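Local coordinates for protein manganese-dependent ADP-ribose/CDP-alcohol diphosphatase (Danio rerio, PDB 2NXF) that probably hydrolyses ADP-ribose and CDP-alcohols such as CDP-choline at a dinuclear metal centre of the calcineurin-like phosphoesterase type, at residues R30-G35 with T289-H294; A211-S216 with E221-F226; W168-Q173 with L241-E246. All coordinates share one frame; numbering follows the deposited sequence.

Contact 1. Residues R30-G35 with T289-H294; sequences RRYYRG and TPPHSH. With PO4 (phosphate ion), chain F.
Y32 lays its ring over P290, whose CA stands 3.6 Å from the ring centroid and 12° off the normal, a CH-pi contact centred on the face. P290 CB adds a 3.5 Å approach to Y32 CZ. The P291 side chain crosses that of Y32 at about a right angle, its CD reaching Y32 CD1 obliquely at 4.0 Å. T289 O also comes in obliquely, 3.4 Å from Y32 CD2, a plain contact with a ring carbon. R30 CG backs the opposite face, 3.5 Å above the plane of the Y32 ring, so the tyrosine is sandwiched between a proline and an arginine methylene. The prolines are presented by a type I turn from P290 to S293, closed by S293 N to P290 O at 2.9 Å.

R31 points the other way. Extended from CG to NE, it brings NH1 to O2 of the phosphate ion at 3.4 Å in a weak but nearly straight hydrogen bond (170°); NH2 forms a salt bridge with E288. The phosphate, probably from the crystallisation liquor, is also hydrogen-bonded to N96 and H97. R31 touches the zinc ligands Q15 and H267, which places it beside the dinuclear site of a calcineurin-like metallophosphoesterase.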
loop_
_atom_site.group_PDB
_atom_site.type_symbol
_atom_site.label_atom_id
_atom_site.label_comp_id
_atom_site.label_asym_id
_atom_site.label_seq_id
_atom_site.Cartn_x
_atom_site.Cartn_y
_atom_site.Cartn_z
ATOM N N ARG A 30 -0.274 18.398 8.693
ATOM C CA ARG A 30 -1.579 18.858 8.225
ATOM C C ARG A 30 -2.110 17.863 7.205
ATOM O O ARG A 30 -1.329 17.280 6.443
ATOM C CB ARG A 30 -1.436 20.252 7.594
ATOM C CG ARG A 30 -2.737 20.880 7.102
ATOM C CD ARG A 30 -2.626 22.415 7.104
ATOM N NE ARG A 30 -3.753 23.032 6.402
ATOM C CZ ARG A 30 -3.933 24.341 6.251
ATOM N NH1 ARG A 30 -3.057 25.214 6.758
ATOM N NH2 ARG A 30 -4.996 24.778 5.588
ATOM N N ARG A 31 -3.431 17.680 7.186
ATOM C CA ARG A 31 -4.083 16.798 6.210
ATOM C C ARG A 31 -4.979 17.601 5.261
ATOM O O ARG A 31 -5.915 18.278 5.686
ATOM C CB ARG A 31 -4.824 15.653 6.921
ATOM C CG ARG A 31 -3.805 14.660 7.432
ATOM C CD ARG A 31 -4.346 13.414 8.049
ATOM N NE ARG A 31 -3.221 12.619 8.552
ATOM C CZ ARG A 31 -3.291 11.336 8.886
ATOM N NH1 ARG A 31 -4.438 10.656 8.760
ATOM N NH2 ARG A 31 -2.204 10.726 9.338
ATOM N N TYR A 32 -4.645 17.545 3.974
ATOM C CA TYR A 32 -5.219 18.424 2.968
ATOM C C TYR A 32 -6.285 17.640 2.202
ATOM O O TYR A 32 -6.061 17.219 1.075
ATOM C CB TYR A 32 -4.101 18.891 2.033
ATOM C CG TYR A 32 -3.043 19.703 2.748
ATOM C CD1 TYR A 32 -3.213 21.065 2.933
ATOM C CD2 TYR A 32 -1.875 19.101 3.237
ATOM C CE1 TYR A 32 -2.246 21.825 3.590
ATOM C CE2 TYR A 32 -0.893 19.851 3.897
ATOM C CZ TYR A 32 -1.089 21.203 4.065
ATOM O OH TYR A 32 -0.147 21.973 4.711
ATOM N N TYR A 33 -7.439 17.433 2.843
ATOM C CA TYR A 33 -8.431 16.463 2.358
ATOM C C TYR A 33 -8.965 16.801 0.962
ATOM O O TYR A 33 -9.024 15.931 0.078
ATOM C CB TYR A 33 -9.593 16.327 3.371
ATOM C CG TYR A 33 -9.146 15.742 4.702
ATOM C CD1 TYR A 33 -8.833 14.355 4.811
ATOM C CD2 TYR A 33 -9.032 16.539 5.839
ATOM C CE1 TYR A 33 -8.411 13.806 6.015
ATOM C CE2 TYR A 33 -8.622 15.972 7.062
ATOM C CZ TYR A 33 -8.308 14.620 7.124
ATOM O OH TYR A 33 -7.885 14.063 8.311
ATOM N N ARG A 34 -9.369 18.050 0.762
ATOM C CA ARG A 34 -9.905 18.437 -0.553
ATOM C C ARG A 34 -8.810 18.539 -1.611
ATOM O O ARG A 34 -9.022 18.143 -2.764
ATOM C CB ARG A 34 -10.698 19.735 -0.471
ATOM C CG ARG A 34 -12.012 19.572 0.277
ATOM C CD ARG A 34 -12.815 20.864 0.190
ATOM N NE ARG A 34 -14.072 20.730 0.918
ATOM C CZ ARG A 34 -14.405 21.423 2.004
ATOM N NH1 ARG A 34 -13.580 22.338 2.511
ATOM N NH2 ARG A 34 -15.584 21.203 2.583
ATOM N N GLY A 35 -7.646 19.068 -1.219
ATOM C CA GLY A 35 -6.516 19.259 -2.138
ATOM C C GLY A 35 -5.993 17.961 -2.730
ATOM O O GLY A 35 -5.400 17.959 -3.815
ATOM N N THR A 289 0.532 16.258 1.826
ATOM C CA THR A 289 1.220 17.131 0.854
ATOM C C THR A 289 0.403 18.428 0.587
ATOM O O THR A 289 -0.737 18.329 0.124
ATOM C CB THR A 289 1.458 16.408 -0.444
ATOM O OG1 THR A 289 2.105 15.156 -0.172
ATOM C CG2 THR A 289 2.324 17.264 -1.385
ATOM N N PRO A 290 0.972 19.620 0.862
ATOM C CA PRO A 290 0.208 20.850 0.592
ATOM C C PRO A 290 0.115 21.153 -0.899
ATOM O O PRO A 290 0.865 20.582 -1.690
ATOM C CB PRO A 290 1.014 21.939 1.322
ATOM C CG PRO A 290 2.400 21.422 1.336
ATOM C CD PRO A 290 2.285 19.921 1.478
ATOM N N PRO A 291 -0.819 22.040 -1.292
ATOM C CA PRO A 291 -1.034 22.339 -2.701
ATOM C C PRO A 291 0.187 22.895 -3.430
ATOM O O PRO A 291 0.238 22.828 -4.646
ATOM C CB PRO A 291 -2.132 23.421 -2.662
ATOM C CG PRO A 291 -2.866 23.132 -1.435
ATOM C CD PRO A 291 -1.786 22.760 -0.439
ATOM N N HIS A 292 1.138 23.471 -2.699
ATOM C CA HIS A 292 2.356 23.980 -3.339
ATOM C C HIS A 292 3.405 22.882 -3.584
ATOM O O HIS A 292 4.496 23.158 -4.102
ATOM C CB HIS A 292 2.957 25.131 -2.548
ATOM C CG HIS A 292 3.285 24.799 -1.131
ATOM N ND1 HIS A 292 2.433 25.088 -0.084
ATOM C CD2 HIS A 292 4.374 24.208 -0.581
ATOM C CE1 HIS A 292 2.988 24.695 1.053
ATOM N NE2 HIS A 292 4.167 24.159 0.779
ATOM N N SER A 293 3.069 21.654 -3.209
ATOM C CA SER A 293 4.002 20.539 -3.318
ATOM C C SER A 293 3.366 19.417 -4.174
ATOM O O SER A 293 2.418 19.669 -4.939
ATOM C CB SER A 293 4.394 20.092 -1.888
ATOM O OG SER A 293 5.315 19.015 -1.918
ATOM N N HIS A 294 3.888 18.194 -4.090
ATOM C CA HIS A 294 3.288 17.056 -4.793
ATOM C C HIS A 294 3.808 15.793 -4.161
ATOM O O HIS A 294 4.722 15.848 -3.342
ATOM C CB HIS A 294 3.680 17.036 -6.279
ATOM C CG HIS A 294 2.548 16.694 -7.204
ATOM N ND1 HIS A 294 1.598 15.741 -6.910
ATOM C CD2 HIS A 294 2.218 17.194 -8.422
ATOM C CE1 HIS A 294 0.732 15.662 -7.907
ATOM N NE2 HIS A 294 1.091 16.529 -8.836
HETATM P P PO4 F . -3.342 6.812 8.316
HETATM O O1 PO4 F . -1.983 7.169 8.877
HETATM O O2 PO4 F . -4.420 7.321 9.254
HETATM O O3 PO4 F . -3.619 7.519 7.003
HETATM O O4 PO4 F . -3.457 5.336 8.086
#

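Contact 2. Residues A211-S216 with E221-F226; sequences AVLTLS and ERVLIF
The chi1 torsion of S216, -73°, sets OG anti to the carbonyl carbon, and E221 has the same choice for CG with its chain extended beyond; together these rotations bring hydroxyl and carboxylate within bonding distance. The pair sits at the junction of a beta-alpha-beta crossover: strand 142-146 lies beside and parallel to strand 222-227 in the same sheet, and the long connection between them ends in helix 203-219, which packs on that sheet. The helix and strand segments are 9.2 Å apart at their axes and run at 155°, close to antiparallel, as expected of a helix that turns directly into the next strand.

Two bonds fasten the turn. E221 N donates to S216 O at 3.0 Å with an N-H...O angle of 158°. S216 OG donates to E221 OE1 at 2.8 Å, meeting that oxygen nearly along its C-O axis. OE1 also pairs with R143 NE from strand 142-146, so one buried carboxylate oxygen links helix, turn and neighbouring strand; the positive partner would probably favour its ionised form.

Farther along the interface the contact becomes purely apolar. The L213 and V223 side chains cross obliquely, and the end of L213 comes near the strand: CD2 lies 3.7 Å from V223 CG1 and 4.3 Å from I225 CD1. V223 and I225 both direct their CB atoms toward the helix, two residues apart, while L224 between them faces away, onto F8 of the other sheet. L213 also touches V258 of strand 258-263, and S216 touches R143, which places the helix over three adjacent strands. Beside the hydroxyl bond, V223 CG2 and S216 CB, at 3.4 Å, are closer than usual van der Waals contact.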
loop_
_atom_site.group_PDB
_atom_site.type_symbol
_atom_site.label_atom_id
_atom_site.label_comp_id
_atom_site.label_asym_id
_atom_site.label_seq_id
_atom_site.Cartn_x
_atom_site.Cartn_y
_atom_site.Cartn_z
ATOM N N ALA A 211 5.589 -19.092 -2.532
ATOM C CA ALA A 211 5.450 -19.948 -3.728
ATOM C C ALA A 211 5.600 -19.144 -5.012
ATOM O O ALA A 211 6.307 -19.566 -5.934
ATOM C CB ALA A 211 4.099 -20.670 -3.711
ATOM N N VAL A 212 4.925 -17.995 -5.069
ATOM C CA VAL A 212 5.035 -17.076 -6.226
ATOM C C VAL A 212 6.512 -16.742 -6.459
ATOM O O VAL A 212 7.025 -16.830 -7.583
ATOM C CB VAL A 212 4.179 -15.802 -6.014
ATOM C CG1 VAL A 212 4.424 -14.776 -7.129
ATOM C CG2 VAL A 212 2.689 -16.189 -5.999
ATOM N N LEU A 213 7.216 -16.403 -5.378
ATOM C CA LEU A 213 8.626 -16.020 -5.511
ATOM C C LEU A 213 9.561 -17.150 -5.927
ATOM O O LEU A 213 10.519 -16.925 -6.669
ATOM C CB LEU A 213 9.113 -15.352 -4.216
ATOM C CG LEU A 213 8.380 -14.039 -3.876
ATOM C CD1 LEU A 213 8.911 -13.473 -2.557
ATOM C CD2 LEU A 213 8.443 -12.962 -5.000
ATOM N N THR A 214 9.290 -18.373 -5.461
ATOM C CA THR A 214 10.041 -19.552 -5.880
ATOM C C THR A 214 9.913 -19.738 -7.399
ATOM O O THR A 214 10.901 -19.944 -8.101
ATOM C CB THR A 214 9.552 -20.806 -5.133
ATOM O OG1 THR A 214 9.871 -20.689 -3.734
ATOM C CG2 THR A 214 10.179 -22.086 -5.711
ATOM N N LEU A 215 8.691 -19.616 -7.902
ATOM C CA LEU A 215 8.470 -19.784 -9.325
ATOM C C LEU A 215 9.143 -18.649 -10.099
ATOM O O LEU A 215 9.806 -18.907 -11.103
ATOM C CB LEU A 215 6.984 -19.909 -9.635
ATOM C CG LEU A 215 6.285 -21.168 -9.056
ATOM C CD1 LEU A 215 5.000 -21.312 -9.837
ATOM C CD2 LEU A 215 7.096 -22.453 -9.172
ATOM N N SER A 216 9.025 -17.419 -9.595
ATOM C CA SER A 216 9.726 -16.277 -10.204
ATOM C C SER A 216 11.240 -16.447 -10.243
ATOM O O SER A 216 11.871 -16.127 -11.257
ATOM C CB SER A 216 9.335 -14.995 -9.496
ATOM O OG SER A 216 8.007 -14.654 -9.867
ATOM N N GLU A 221 12.342 -14.075 -13.324
ATOM C CA GLU A 221 11.534 -12.862 -13.296
ATOM C C GLU A 221 12.042 -11.903 -12.234
ATOM O O GLU A 221 12.679 -12.326 -11.253
ATOM C CB GLU A 221 10.065 -13.206 -13.011
ATOM C CG GLU A 221 9.387 -13.892 -14.169
ATOM C CD GLU A 221 7.990 -14.375 -13.822
ATOM O OE1 GLU A 221 7.611 -14.361 -12.624
ATOM O OE2 GLU A 221 7.284 -14.786 -14.770
ATOM N N ARG A 222 11.732 -10.620 -12.430
ATOM C CA ARG A 222 11.931 -9.585 -11.411
ATOM C C ARG A 222 10.571 -9.252 -10.844
ATOM O O ARG A 222 9.639 -8.935 -11.590
ATOM C CB ARG A 222 12.524 -8.316 -12.024
ATOM C CG ARG A 222 13.772 -8.556 -12.840
ATOM C CD ARG A 222 14.956 -8.746 -11.960
ATOM N NE ARG A 222 16.187 -8.961 -12.730
ATOM C CZ ARG A 222 17.382 -9.109 -12.171
ATOM N NH1 ARG A 222 17.502 -9.028 -10.848
ATOM N NH2 ARG A 222 18.450 -9.321 -12.931
ATOM N N VAL A 223 10.461 -9.315 -9.521
ATOM C CA VAL A 223 9.155 -9.188 -8.870
ATOM C C VAL A 223 9.034 -7.895 -8.071
ATOM O O VAL A 223 9.904 -7.574 -7.254
ATOM C CB VAL A 223 8.865 -10.375 -7.929
ATOM C CG1 VAL A 223 7.425 -10.288 -7.377
ATOM C CG2 VAL A 223 9.066 -11.698 -8.680
ATOM N N LEU A 224 7.946 -7.171 -8.311
ATOM C CA LEU A 224 7.637 -5.976 -7.561
ATOM C C LEU A 224 6.443 -6.312 -6.682
ATOM O O LEU A 224 5.410 -6.782 -7.183
ATOM C CB LEU A 224 7.247 -4.827 -8.497
ATOM C CG LEU A 224 8.342 -4.314 -9.457
ATOM C CD1 LEU A 224 8.473 -5.186 -10.736
ATOM C CD2 LEU A 224 7.979 -2.898 -9.856
ATOM N N ILE A 225 6.561 -5.996 -5.394
ATOM C CA ILE A 225 5.553 -6.360 -4.399
ATOM C C ILE A 225 4.985 -5.091 -3.806
ATOM O O ILE A 225 5.750 -4.171 -3.474
ATOM C CB ILE A 225 6.188 -7.239 -3.311
ATOM C CG1 ILE A 225 6.791 -8.501 -3.962
ATOM C CG2 ILE A 225 5.151 -7.654 -2.233
ATOM C CD1 ILE A 225 7.685 -9.265 -3.018
ATOM N N PHE A 226 3.660 -5.040 -3.685
ATOM C CA PHE A 226 2.966 -3.828 -3.252
ATOM C C PHE A 226 2.128 -4.174 -2.036
ATOM O O PHE A 226 1.445 -5.206 -2.025
ATOM C CB PHE A 226 2.040 -3.316 -4.359
ATOM C CG PHE A 226 2.760 -2.954 -5.631
ATOM C CD1 PHE A 226 3.218 -1.667 -5.849
ATOM C CD2 PHE A 226 3.000 -3.933 -6.616
ATOM C CE1 PHE A 226 3.884 -1.341 -7.042
ATOM C CE2 PHE A 226 3.674 -3.599 -7.798
ATOM C CZ PHE A 226 4.110 -2.311 -8.007
#

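Contact 3. Residues W168-Q173 with L241-E246; sequences WRILTQ and LAWNHE
W243 meets helix 162-174 with the six-membered part of its indole, and two consecutive helix residues receive it. L171 makes the broader contact: its CB lies 4.0 Å from W243 CH2, while both methyls, CD1 and CD2, come to 4.1 Å from W243 CZ2. This double approach follows from both leucine torsions: chi1, 176°, carries CG anti to the backbone N, and chi2, 54°, turns the branch so that both methyls reach that corner of the indole. I170 touches farther round, CG2 to W243 CE3 at 4.2 Å. Both side chains approach obliquely, and the contact is wholly apolar. A bound zinc ion lies about 3 Å from the I170 side chain.

The indole NE1 is hydrogen-bonded to V195 O, and F194 packs against the ring with planes at about 30°; the backbone O of W243 separately accepts from R193 NE. In the calcineurin-like fold the segments following the core strands supply metal ligands, and here W243 lies in the connection from strand 222-227, immediately followed by the zinc ligand H228, to helix 245-253. Its side chain is about 9 Å from that of H265, another ligand of the same zinc, and thus belongs to a layer outside the coordination sphere.

Behind the contact, N244 occupies the N-cap position of helix 245-253 without a capping bond from its side chain; ND2 instead is hydrogen-bonded to F201 O. On the other helix, T172 OG1 donates to W168 O at 2.7 Å. T172 N reaches W168 O at 2.9 Å from the opposite face of its carbonyl plane, so one acceptor serves two donors of a single residue.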
loop_
_atom_site.group_PDB
_atom_site.type_symbol
_atom_site.label_atom_id
_atom_site.label_comp_id
_atom_site.label_asym_id
_atom_site.label_seq_id
_atom_site.Cartn_x
_atom_site.Cartn_y
_atom_site.Cartn_z
ATOM N N TRP A 168 -7.256 -10.209 17.055
ATOM C CA TRP A 168 -7.499 -9.505 18.313
ATOM C C TRP A 168 -6.588 -10.044 19.425
ATOM O O TRP A 168 -6.073 -9.284 20.249
ATOM C CB TRP A 168 -8.976 -9.617 18.704
ATOM C CG TRP A 168 -9.320 -8.893 19.978
ATOM C CD1 TRP A 168 -9.747 -7.593 20.108
ATOM C CD2 TRP A 168 -9.225 -9.421 21.301
ATOM N NE1 TRP A 168 -9.939 -7.296 21.442
ATOM C CE2 TRP A 168 -9.623 -8.396 22.194
ATOM C CE3 TRP A 168 -8.843 -10.666 21.823
ATOM C CZ2 TRP A 168 -9.647 -8.576 23.583
ATOM C CZ3 TRP A 168 -8.875 -10.853 23.217
ATOM C CH2 TRP A 168 -9.270 -9.805 24.075
ATOM N N ARG A 169 -6.397 -11.361 19.443
ATOM C CA ARG A 169 -5.490 -11.983 20.417
ATOM C C ARG A 169 -4.033 -11.515 20.227
ATOM O O ARG A 169 -3.344 -11.222 21.211
ATOM C CB ARG A 169 -5.602 -13.500 20.323
ATOM C CG ARG A 169 -6.909 -13.987 20.902
ATOM C CD ARG A 169 -7.143 -15.473 20.709
ATOM N NE ARG A 169 -8.397 -15.854 21.348
ATOM C CZ ARG A 169 -8.985 -17.043 21.236
ATOM N NH1 ARG A 169 -8.429 -18.000 20.504
ATOM N NH2 ARG A 169 -10.137 -17.279 21.864
ATOM N N ILE A 170 -3.576 -11.468 18.975
ATOM C CA ILE A 170 -2.223 -10.985 18.652
ATOM C C ILE A 170 -2.076 -9.521 19.085
ATOM O O ILE A 170 -1.143 -9.171 19.808
ATOM C CB ILE A 170 -1.904 -11.090 17.135
ATOM C CG1 ILE A 170 -1.878 -12.552 16.656
ATOM C CG2 ILE A 170 -0.592 -10.315 16.778
ATOM C CD1 ILE A 170 -1.893 -12.664 15.091
ATOM N N LEU A 171 -3.019 -8.684 18.666
ATOM C CA LEU A 171 -2.968 -7.255 18.983
ATOM C C LEU A 171 -2.973 -6.996 20.494
ATOM O O LEU A 171 -2.158 -6.211 20.998
ATOM C CB LEU A 171 -4.141 -6.517 18.343
ATOM C CG LEU A 171 -4.311 -5.015 18.640
ATOM C CD1 LEU A 171 -3.021 -4.249 18.309
ATOM C CD2 LEU A 171 -5.507 -4.484 17.830
ATOM N N THR A 172 -3.891 -7.639 21.213
ATOM C CA THR A 172 -4.036 -7.358 22.648
ATOM C C THR A 172 -2.977 -8.066 23.505
ATOM O O THR A 172 -2.756 -7.695 24.663
ATOM C CB THR A 172 -5.469 -7.619 23.165
ATOM O OG1 THR A 172 -5.818 -9.002 22.970
ATOM C CG2 THR A 172 -6.474 -6.700 22.440
ATOM N N GLN A 173 -2.308 -9.071 22.942
ATOM C CA GLN A 173 -1.132 -9.642 23.613
ATOM C C GLN A 173 0.012 -8.622 23.681
ATOM O O GLN A 173 0.799 -8.618 24.630
ATOM C CB GLN A 173 -0.661 -10.927 22.922
ATOM C CG GLN A 173 0.435 -11.705 23.670
ATOM C CD GLN A 173 0.092 -12.003 25.124
ATOM O OE1 GLN A 173 -1.064 -12.287 25.470
ATOM N NE2 GLN A 173 1.105 -11.947 25.991
ATOM N N LEU A 241 4.789 -0.198 10.731
ATOM C CA LEU A 241 5.157 -1.525 10.179
ATOM C C LEU A 241 4.038 -2.548 10.352
ATOM O O LEU A 241 3.292 -2.505 11.356
ATOM C CB LEU A 241 6.391 -2.072 10.921
ATOM C CG LEU A 241 7.681 -1.263 10.744
ATOM C CD1 LEU A 241 8.737 -1.681 11.768
ATOM C CD2 LEU A 241 8.186 -1.424 9.301
ATOM N N ALA A 242 3.960 -3.493 9.418
ATOM C CA ALA A 242 3.084 -4.669 9.583
ATOM C C ALA A 242 3.369 -5.415 10.872
ATOM O O ALA A 242 4.514 -5.506 11.328
ATOM C CB ALA A 242 3.226 -5.634 8.417
ATOM N N TRP A 243 2.315 -5.964 11.465
ATOM C CA TRP A 243 2.475 -6.729 12.703
ATOM C C TRP A 243 3.561 -7.812 12.638
ATOM O O TRP A 243 4.400 -7.924 13.547
ATOM C CB TRP A 243 1.153 -7.391 13.109
ATOM C CG TRP A 243 0.066 -6.441 13.548
ATOM C CD1 TRP A 243 0.171 -5.105 13.852
ATOM C CD2 TRP A 243 -1.302 -6.796 13.765
ATOM N NE1 TRP A 243 -1.065 -4.607 14.229
ATOM C CE2 TRP A 243 -1.987 -5.625 14.161
ATOM C CE3 TRP A 243 -2.019 -7.998 13.637
ATOM C CZ2 TRP A 243 -3.368 -5.621 14.473
ATOM C CZ3 TRP A 243 -3.387 -7.990 13.924
ATOM C CH2 TRP A 243 -4.044 -6.813 14.341
ATOM N N ASN A 244 3.538 -8.594 11.560
ATOM C CA ASN A 244 4.522 -9.659 11.392
ATOM C C ASN A 244 5.497 -9.310 10.281
ATOM O O ASN A 244 5.809 -10.138 9.437
ATOM C CB ASN A 244 3.856 -11.045 11.199
ATOM C CG ASN A 244 2.969 -11.114 9.963
ATOM O OD1 ASN A 244 2.464 -10.107 9.480
ATOM N ND2 ASN A 244 2.764 -12.336 9.460
ATOM N N HIS A 245 6.011 -8.081 10.326
ATOM C CA HIS A 245 6.903 -7.599 9.263
ATOM C C HIS A 245 8.127 -8.519 9.092
ATOM O O HIS A 245 8.577 -8.736 7.968
ATOM C CB HIS A 245 7.334 -6.141 9.520
ATOM C CG HIS A 245 8.269 -5.982 10.686
ATOM N ND1 HIS A 245 9.623 -5.757 10.541
ATOM C CD2 HIS A 245 8.043 -6.050 12.018
ATOM C CE1 HIS A 245 10.186 -5.680 11.734
ATOM N NE2 HIS A 245 9.250 -5.858 12.647
ATOM N N GLU A 246 8.654 -9.065 10.187
ATOM C CA GLU A 246 9.859 -9.890 10.107
ATOM C C GLU A 246 9.587 -11.197 9.343
ATOM O O GLU A 246 10.468 -11.714 8.642
ATOM C CB GLU A 246 10.423 -10.152 11.507
ATOM C CG GLU A 246 11.854 -10.653 11.532
ATOM C CD GLU A 246 12.869 -9.652 10.958
ATOM O OE1 GLU A 246 13.781 -10.092 10.229
ATOM O OE2 GLU A 246 12.767 -8.441 11.231
#

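How the contacts relate
The three contacts do not touch one another and sample distinct parts of one chain. Contacts 1 and 2 lie on opposite sides of its centre, 35 Å apart between centres; contacts 1 and 3 are 31 Å apart. Contacts 2 and 3 are closer, 25 Å between centres and about 11 Å between nearest atoms. Each lies near the dinuclear zinc site: the T289 side chain of contact 1 is about 11 Å from a zinc ion, that of I225 in contact 2 about 11 Å from the H228 side chain, and that of W243 in contact 3 about 9 Å from the H265 side chain. The phosphate weakly held by R31 also meets the zinc ligand N96.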